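Local atomic coordinates of PelA (Pseudomonas aeruginosa, PDB entry 5TCB), a protein that probably has deacetylase activity and includes a glycoside hydrolase domain of family GH114, the part described here. Residues I231-R242 against Y257-Y268. Sequence-based numbering, arbitrary orientation. Where two conformers were deposited one is given.
Sequences IVAIDYLPPERR and YVPFVSTPALDY
V258 N donates to I231 O (2.9 Å) in the first rung of a parallel ladder between strands 231-236 and 258-262. With helix 242-254 they make the last beta-alpha-beta unit of the eight-stranded parallel sheet, a TIM-barrel-like order of strands. The following bonds, from A233 N to V258 O through to L237 N to S262 O, switch donor strand at each step. The straightest is V258 N to I231 O, at 173°.

At the start of the ladder, I231 CG2 meets the edge of the Y257 ring, 3.6 Å from CD2. At the other end, the edge of the Y236 ring lies along the chain at S262 and T263, with CE2 3.4 Å from T263 O. Y236 CG stands anti to its own carbonyl carbon (chi1 -67°), and the ring reaches across to P264 and L266. Y236 OH bonds E193 OE1, which fixes the far end of the ring. D235 turns its carboxylate away from strand 258-262, to the backbone N of I195, H196 and A197. L237 CB packs on V261 CG1.

Beyond the strands, P239 CG lies over one face of the Y268 ring, offset toward its rim. T263 CG2 touches P239 CD. T263 OG1 donates to D267 OD1, just past the type I turn from T263 to L266, on the way to Y268. Waters join Y268 OH to P238 O and P239 O. The extended R242 side chain brings its guanidinium almost perpendicular to the ring (87°). Its NH1 also bonds L269 O, and it donates to Y268 OH in the guanidinium plane at 2.8 Å.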
ATOM      1  N   ILE A 231      12.272   1.017   4.060  1.00 21.54           N
ATOM      2  CA  ILE A 231      11.155   1.946   4.222  1.00 19.97           C
ATOM      3  C   ILE A 231      10.988   2.763   2.947  1.00 19.15           C
ATOM      4  O   ILE A 231      11.930   3.425   2.475  1.00 21.13           O
ATOM      5  CB  ILE A 231      11.317   2.883   5.436  1.00 21.37           C
ATOM      6  CG1 ILE A 231      11.665   2.089   6.690  1.00 23.56           C
ATOM      7  CG2 ILE A 231      10.033   3.696   5.630  1.00 22.68           C
ATOM      8  CD1 ILE A 231      12.073   2.955   7.856  1.00 28.67           C
ATOM      9  N   VAL A 232       9.775   2.745   2.418  1.00 17.77           N
ATOM     10  CA  VAL A 232       9.403   3.514   1.244  1.00 17.21           C
ATOM     11  C   VAL A 232       8.588   4.707   1.717  1.00 20.03           C
ATOM     12  O   VAL A 232       7.656   4.565   2.521  1.00 19.74           O
ATOM     13  CB  VAL A 232       8.614   2.645   0.249  1.00 18.00           C
ATOM     14  CG1 VAL A 232       7.881   3.510  -0.760  1.00 19.72           C
ATOM     15  CG2 VAL A 232       9.559   1.663  -0.418  1.00 21.07           C
ATOM     16  N   ALA A 233       8.977   5.887   1.277  1.00 18.88           N
ATOM     17  CA  ALA A 233       8.244   7.115   1.532  1.00 17.85           C
ATOM     18  C   ALA A 233       7.377   7.422   0.323  1.00 18.37           C
ATOM     19  O   ALA A 233       7.895   7.587  -0.781  1.00 20.28           O
ATOM     20  CB  ALA A 233       9.196   8.281   1.803  1.00 21.69           C
ATOM     21  N   ILE A 234       6.063   7.503   0.528  1.00 18.72           N
ATOM     22  CA  ILE A 234       5.130   7.930  -0.517  1.00 20.81           C
ATOM     23  C   ILE A 234       4.701   9.343  -0.159  1.00 19.14           C
ATOM     24  O   ILE A 234       3.818   9.550   0.678  1.00 22.08           O
ATOM     25  CB  ILE A 234       3.909   7.013  -0.648  1.00 20.83           C
ATOM     26  CG1 ILE A 234       4.316   5.570  -0.852  1.00 21.17           C
ATOM     27  CG2 ILE A 234       3.076   7.475  -1.849  1.00 24.44           C
ATOM     28  CD1 ILE A 234       3.111   4.581  -0.710  1.00 20.95           C
ATOM     29  N   ASP A 235       5.333  10.323  -0.807  1.00 21.71           N
ATOM     30  CA  ASP A 235       5.031  11.729  -0.623  1.00 21.72           C
ATOM     31  C   ASP A 235       4.323  12.274  -1.859  1.00 21.49           C
ATOM     32  O   ASP A 235       4.346  11.685  -2.940  1.00 21.85           O
ATOM     33  CB  ASP A 235       6.313  12.520  -0.331  1.00 22.34           C
ATOM     34  CG  ASP A 235       6.750  12.408   1.128  1.00 27.41           C
ATOM     35  OD1 ASP A 235       6.483  11.351   1.757  1.00 25.22           O
ATOM     36  OD2 ASP A 235       7.349  13.379   1.634  1.00 26.87           O
ATOM     37  N   TYR A 236       3.683  13.427  -1.681  1.00 27.51           N
ATOM     38  CA  TYR A 236       2.757  13.953  -2.677  1.00 24.66           C
ATOM     39  C   TYR A 236       3.102  15.396  -3.007  1.00 26.26           C
ATOM     40  O   TYR A 236       3.093  16.257  -2.118  1.00 30.20           O
ATOM     41  CB  TYR A 236       1.313  13.838  -2.165  1.00 27.52           C
ATOM     42  CG  TYR A 236       0.872  12.404  -2.041  1.00 22.21           C
ATOM     43  CD1 TYR A 236       0.720  11.820  -0.797  1.00 23.90           C
ATOM     44  CD2 TYR A 236       0.612  11.645  -3.169  1.00 27.05           C
ATOM     45  CE1 TYR A 236       0.309  10.484  -0.691  1.00 24.54           C
ATOM     46  CE2 TYR A 236       0.229  10.306  -3.079  1.00 26.38           C
ATOM     47  CZ  TYR A 236       0.069   9.752  -1.837  1.00 25.54           C
ATOM     48  OH  TYR A 236      -0.348   8.436  -1.762  1.00 29.57           O
ATOM     49  N   LEU A 237       3.396  15.648  -4.294  1.00 25.03           N
ATOM     50  CA  LEU A 237       3.554  16.995  -4.844  1.00 26.93           C
ATOM     51  C   LEU A 237       2.902  17.001  -6.217  1.00 26.60           C
ATOM     52  O   LEU A 237       2.967  15.995  -6.934  1.00 26.58           O
ATOM     53  CB  LEU A 237       5.018  17.437  -4.972  1.00 29.38           C
ATOM     54  CG  LEU A 237       5.719  17.787  -3.663  1.00 28.00           C
ATOM     55  CD1 LEU A 237       7.200  18.015  -3.911  1.00 32.59           C
ATOM     56  CD2 LEU A 237       5.096  19.032  -3.013  1.00 29.14           C
ATOM     57  N   PRO A 238       2.289  18.110  -6.614  1.00 27.63           N
ATOM     58  CA  PRO A 238       1.568  18.142  -7.889  1.00 26.50           C
ATOM     59  C   PRO A 238       2.519  18.197  -9.072  1.00 28.94           C
ATOM     60  O   PRO A 238       3.714  18.495  -8.917  1.00 27.43           O
ATOM     61  CB  PRO A 238       0.730  19.429  -7.778  1.00 26.48           C
ATOM     62  CG  PRO A 238       1.565  20.326  -6.920  1.00 30.14           C
ATOM     63  CD  PRO A 238       2.154  19.379  -5.879  1.00 31.30           C
ATOM     64  N   PRO A 239       2.016  17.950 -10.278  1.00 27.42           N
ATOM     65  CA  PRO A 239       2.922  17.857 -11.433  1.00 24.60           C
ATOM     66  C   PRO A 239       3.696  19.125 -11.695  1.00 23.88           C
ATOM     67  O   PRO A 239       4.846  19.057 -12.156  1.00 25.41           O
ATOM     68  CB  PRO A 239       1.976  17.519 -12.598  1.00 26.24           C
ATOM     69  CG  PRO A 239       0.843  16.806 -11.941  1.00 29.66           C
ATOM     70  CD  PRO A 239       0.655  17.500 -10.622  1.00 27.92           C
ATOM     71  N   GLU A 240       3.084  20.297 -11.483  1.00 25.91           N
ATOM     72  CA  GLU A 240       3.769  21.556 -11.744  1.00 28.23           C
ATOM     73  C   GLU A 240       4.973  21.765 -10.833  1.00 30.70           C
ATOM     74  O   GLU A 240       5.843  22.579 -11.166  1.00 32.81           O
ATOM     75  CB  GLU A 240       2.783  22.723 -11.640  1.00 31.41           C
ATOM     76  CG  GLU A 240       2.169  22.965 -10.265  1.00 30.65           C
ATOM     77  CD  GLU A 240       0.883  22.193 -10.022  1.00 31.40           C
ATOM     78  OE1 GLU A 240       0.573  21.209 -10.750  1.00 33.09           O
ATOM     79  OE2 GLU A 240       0.189  22.570  -9.043  1.00 32.91           O
ATOM     80  N   ARG A 241       5.046  21.031  -9.714  0.59 29.46           N
ATOM     81  CA  ARG A 241       6.156  21.107  -8.773  0.59 28.46           C
ATOM     82  C   ARG A 241       7.145  19.953  -8.945  0.59 27.80           C
ATOM     83  O   ARG A 241       7.778  19.527  -7.978  0.59 28.37           O
ATOM     84  CB  ARG A 241       5.624  21.143  -7.337  0.59 28.84           C
ATOM     85  CG  ARG A 241       4.556  22.226  -7.082  0.59 38.74           C
ATOM     86  CD  ARG A 241       5.127  23.646  -6.920  0.59 45.81           C
ATOM     87  NE  ARG A 241       5.639  24.210  -8.170  0.59 40.42           N
ATOM     88  CZ  ARG A 241       4.955  25.003  -8.996  0.59 37.94           C
ATOM     89  NH1 ARG A 241       5.532  25.449 -10.110  0.59 33.16           N
ATOM     90  NH2 ARG A 241       3.706  25.362  -8.719  0.59 37.87           N
ATOM     91  N   ARG A 242       7.333  19.475 -10.185  1.00 26.05           N
ATOM     92  CA  ARG A 242       8.239  18.357 -10.438  1.00 24.42           C
ATOM     93  C   ARG A 242       9.674  18.685 -10.020  1.00 27.75           C
ATOM     94  O   ARG A 242      10.391  17.805  -9.531  1.00 28.03           O
ATOM     95  CB  ARG A 242       8.166  17.989 -11.918  1.00 22.58           C
ATOM     96  CG  ARG A 242       8.848  16.707 -12.265  1.00 24.50           C
ATOM     97  CD  ARG A 242       8.583  16.315 -13.708  1.00 25.68           C
ATOM     98  NE  ARG A 242       9.250  15.066 -14.061  1.00 25.35           N
ATOM     99  CZ  ARG A 242       8.791  13.854 -13.798  1.00 22.62           C
ATOM    100  NH1 ARG A 242       7.629  13.693 -13.207  1.00 23.64           N
ATOM    101  NH2 ARG A 242       9.507  12.798 -14.160  1.00 29.62           N
ATOM    102  N   TYR A 257      15.234   6.761   3.137  1.00 26.20           N
ATOM    103  CA  TYR A 257      14.006   6.265   2.523  1.00 22.61           C
ATOM    104  C   TYR A 257      14.211   5.960   1.038  1.00 21.77           C
ATOM    105  O   TYR A 257      15.071   6.533   0.369  1.00 24.14           O
ATOM    106  CB  TYR A 257      12.874   7.288   2.664  1.00 25.76           C
ATOM    107  CG  TYR A 257      12.532   7.636   4.081  1.00 27.12           C
ATOM    108  CD1 TYR A 257      12.944   8.834   4.616  1.00 26.85           C
ATOM    109  CD2 TYR A 257      11.822   6.761   4.890  1.00 32.55           C
ATOM    110  CE1 TYR A 257      12.646   9.177   5.894  1.00 28.62           C
ATOM    111  CE2 TYR A 257      11.528   7.094   6.194  1.00 35.13           C
ATOM    112  CZ  TYR A 257      11.950   8.302   6.687  1.00 35.83           C
ATOM    113  OH  TYR A 257      11.672   8.666   7.983  1.00 37.41           O
ATOM    114  N   VAL A 258      13.398   5.053   0.513  1.00 21.70           N
ATOM    115  CA  VAL A 258      13.278   4.881  -0.933  1.00 21.64           C
ATOM    116  C   VAL A 258      12.002   5.605  -1.345  1.00 20.30           C
ATOM    117  O   VAL A 258      10.908   5.144  -0.985  1.00 19.43           O
ATOM    118  CB  VAL A 258      13.227   3.406  -1.329  1.00 19.78           C
ATOM    119  CG1 VAL A 258      13.186   3.261  -2.857  1.00 20.08           C
ATOM    120  CG2 VAL A 258      14.445   2.683  -0.788  1.00 26.01           C
ATOM    121  N   PRO A 259      12.085   6.748  -2.025  1.00 21.03           N
ATOM    122  CA  PRO A 259      10.894   7.581  -2.207  1.00 20.47           C
ATOM    123  C   PRO A 259      10.163   7.394  -3.522  1.00 17.30           C
ATOM    124  O   PRO A 259      10.753   7.001  -4.525  1.00 19.82           O
ATOM    125  CB  PRO A 259      11.470   8.987  -2.140  1.00 23.58           C
ATOM    126  CG  PRO A 259      12.798   8.834  -2.824  1.00 25.25           C
ATOM    127  CD  PRO A 259      13.315   7.467  -2.431  1.00 20.90           C
ATOM    128  N   PHE A 260       8.880   7.742  -3.516  1.00 18.80           N
ATOM    129  CA  PHE A 260       8.134   8.036  -4.727  1.00 17.86           C
ATOM    130  C   PHE A 260       7.307   9.263  -4.439  1.00 17.20           C
ATOM    131  O   PHE A 260       6.539   9.270  -3.475  1.00 19.65           O
ATOM    132  CB  PHE A 260       7.237   6.883  -5.144  1.00 16.98           C
ATOM    133  CG  PHE A 260       6.546   7.078  -6.487  1.00 16.22           C
ATOM    134  CD1 PHE A 260       7.284   7.240  -7.654  1.00 17.29           C
ATOM    135  CD2 PHE A 260       5.156   7.016  -6.578  1.00 16.72           C
ATOM    136  CE1 PHE A 260       6.663   7.389  -8.891  1.00 18.38           C
ATOM    137  CE2 PHE A 260       4.531   7.158  -7.810  1.00 16.87           C
ATOM    138  CZ  PHE A 260       5.266   7.322  -8.970  1.00 19.16           C
ATOM    139  N   VAL A 261       7.489  10.299  -5.242  1.00 19.45           N
ATOM    140  CA  VAL A 261       6.823  11.574  -5.025  1.00 18.28           C
ATOM    141  C   VAL A 261       5.871  11.778  -6.189  1.00 20.15           C
ATOM    142  O   VAL A 261       6.303  11.948  -7.335  1.00 21.79           O
ATOM    143  CB  VAL A 261       7.823  12.724  -4.901  1.00 19.31           C
ATOM    144  CG1 VAL A 261       7.088  14.004  -4.505  1.00 22.04           C
ATOM    145  CG2 VAL A 261       8.950  12.356  -3.903  1.00 22.04           C
ATOM    146  N   SER A 262       4.573  11.741  -5.912  1.00 21.42           N
ATOM    147  CA  SER A 262       3.598  11.674  -6.995  1.00 19.10           C
ATOM    148  C   SER A 262       2.327  12.411  -6.575  1.00 25.28           C
ATOM    149  O   SER A 262       2.353  13.259  -5.682  1.00 24.15           O
ATOM    150  CB  SER A 262       3.364  10.202  -7.374  1.00 20.38           C
ATOM    151  OG  SER A 262       2.643  10.113  -8.578  1.00 19.21           O
ATOM    152  N   THR A 263       1.232  12.127  -7.252  1.00 20.92           N
ATOM    153  CA  THR A 263      -0.086  12.704  -7.010  1.00 22.99           C
ATOM    154  C   THR A 263      -0.955  11.721  -6.248  1.00 22.75           C
ATOM    155  O   THR A 263      -0.751  10.504  -6.326  1.00 23.43           O
ATOM    156  CB  THR A 263      -0.777  13.032  -8.339  1.00 25.26           C
ATOM    157  OG1 THR A 263      -0.935  11.818  -9.084  1.00 27.05           O
ATOM    158  CG2 THR A 263       0.032  14.042  -9.146  1.00 28.71           C
ATOM    159  N   PRO A 264      -1.984  12.203  -5.548  1.00 27.41           N
ATOM    160  CA  PRO A 264      -2.823  11.287  -4.748  1.00 25.87           C
ATOM    161  C   PRO A 264      -3.610  10.278  -5.562  1.00 28.96           C
ATOM    162  O   PRO A 264      -3.998   9.238  -5.015  1.00 32.21           O
ATOM    163  CB  PRO A 264      -3.756  12.247  -3.998  1.00 27.93           C
ATOM    164  CG  PRO A 264      -3.797  13.494  -4.862  1.00 30.48           C
ATOM    165  CD  PRO A 264      -2.418  13.606  -5.426  1.00 26.92           C
ATOM    166  N   ALA A 265      -3.880  10.553  -6.837  1.00 27.95           N
ATOM    167  CA  ALA A 265      -4.531   9.586  -7.703  1.00 28.36           C
ATOM    168  C   ALA A 265      -3.570   8.528  -8.227  1.00 23.91           C
ATOM    169  O   ALA A 265      -4.027   7.491  -8.721  1.00 26.18           O
ATOM    170  CB  ALA A 265      -5.184  10.301  -8.887  1.00 34.43           C
ATOM    171  N   LEU A 266      -2.267   8.744  -8.079  1.00 22.11           N
ATOM    172  CA  LEU A 266      -1.251   7.817  -8.572  1.00 21.75           C
ATOM    173  C   LEU A 266      -1.486   7.526 -10.051  1.00 21.35           C
ATOM    174  O   LEU A 266      -1.484   6.373 -10.516  1.00 22.04           O
ATOM    175  CB  LEU A 266      -1.195   6.534  -7.740  1.00 22.59           C
ATOM    176  CG  LEU A 266      -0.576   6.597  -6.341  1.00 24.38           C
ATOM    177  CD1 LEU A 266       0.713   7.406  -6.291  1.00 23.19           C
ATOM    178  CD2 LEU A 266      -1.584   7.107  -5.336  1.00 30.01           C
ATOM    179  N   ASP A 267      -1.658   8.616 -10.800  1.00 21.77           N
ATOM    180  CA  ASP A 267      -1.908   8.578 -12.232  1.00 19.75           C
ATOM    181  C   ASP A 267      -0.848   9.361 -12.999  1.00 21.26           C
ATOM    182  O   ASP A 267      -1.120   9.902 -14.074  1.00 23.88           O
ATOM    183  CB  ASP A 267      -3.300   9.124 -12.531  1.00 25.99           C
ATOM    184  CG  ASP A 267      -3.470  10.582 -12.124  1.00 33.52           C
ATOM    185  OD1 ASP A 267      -2.537  11.173 -11.534  1.00 27.32           O
ATOM    186  OD2 ASP A 267      -4.566  11.138 -12.369  1.00 33.95           O
ATOM    187  N   TYR A 268       0.367   9.401 -12.444  1.00 20.36           N
ATOM    188  CA  TYR A 268       1.416  10.327 -12.842  1.00 18.44           C
ATOM    189  C   TYR A 268       2.749   9.624 -12.743  1.00 18.58           C
ATOM    190  O   TYR A 268       2.987   8.872 -11.797  1.00 17.85           O
ATOM    191  CB  TYR A 268       1.390  11.564 -11.928  1.00 18.81           C
ATOM    192  CG  TYR A 268       2.562  12.552 -12.021  1.00 19.11           C
ATOM    193  CD1 TYR A 268       2.846  13.255 -13.181  1.00 19.71           C
ATOM    194  CD2 TYR A 268       3.316  12.836 -10.897  1.00 21.32           C
ATOM    195  CE1 TYR A 268       3.899  14.193 -13.222  1.00 23.84           C
ATOM    196  CE2 TYR A 268       4.350  13.748 -10.917  1.00 20.70           C
ATOM    197  CZ  TYR A 268       4.635  14.444 -12.061  1.00 20.19           C
ATOM    198  OH  TYR A 268       5.657  15.360 -12.048  1.00 23.26           O
TER
HETATM  199  O   HOH W   1       5.326  14.797  -7.588  1.00 21.78           O
HETATM  200  O   HOH W   2       5.789  16.536  -9.660  1.00 23.28           O
HETATM  201  O   HOH W   3       4.952  17.449 -14.438  1.00 22.75           O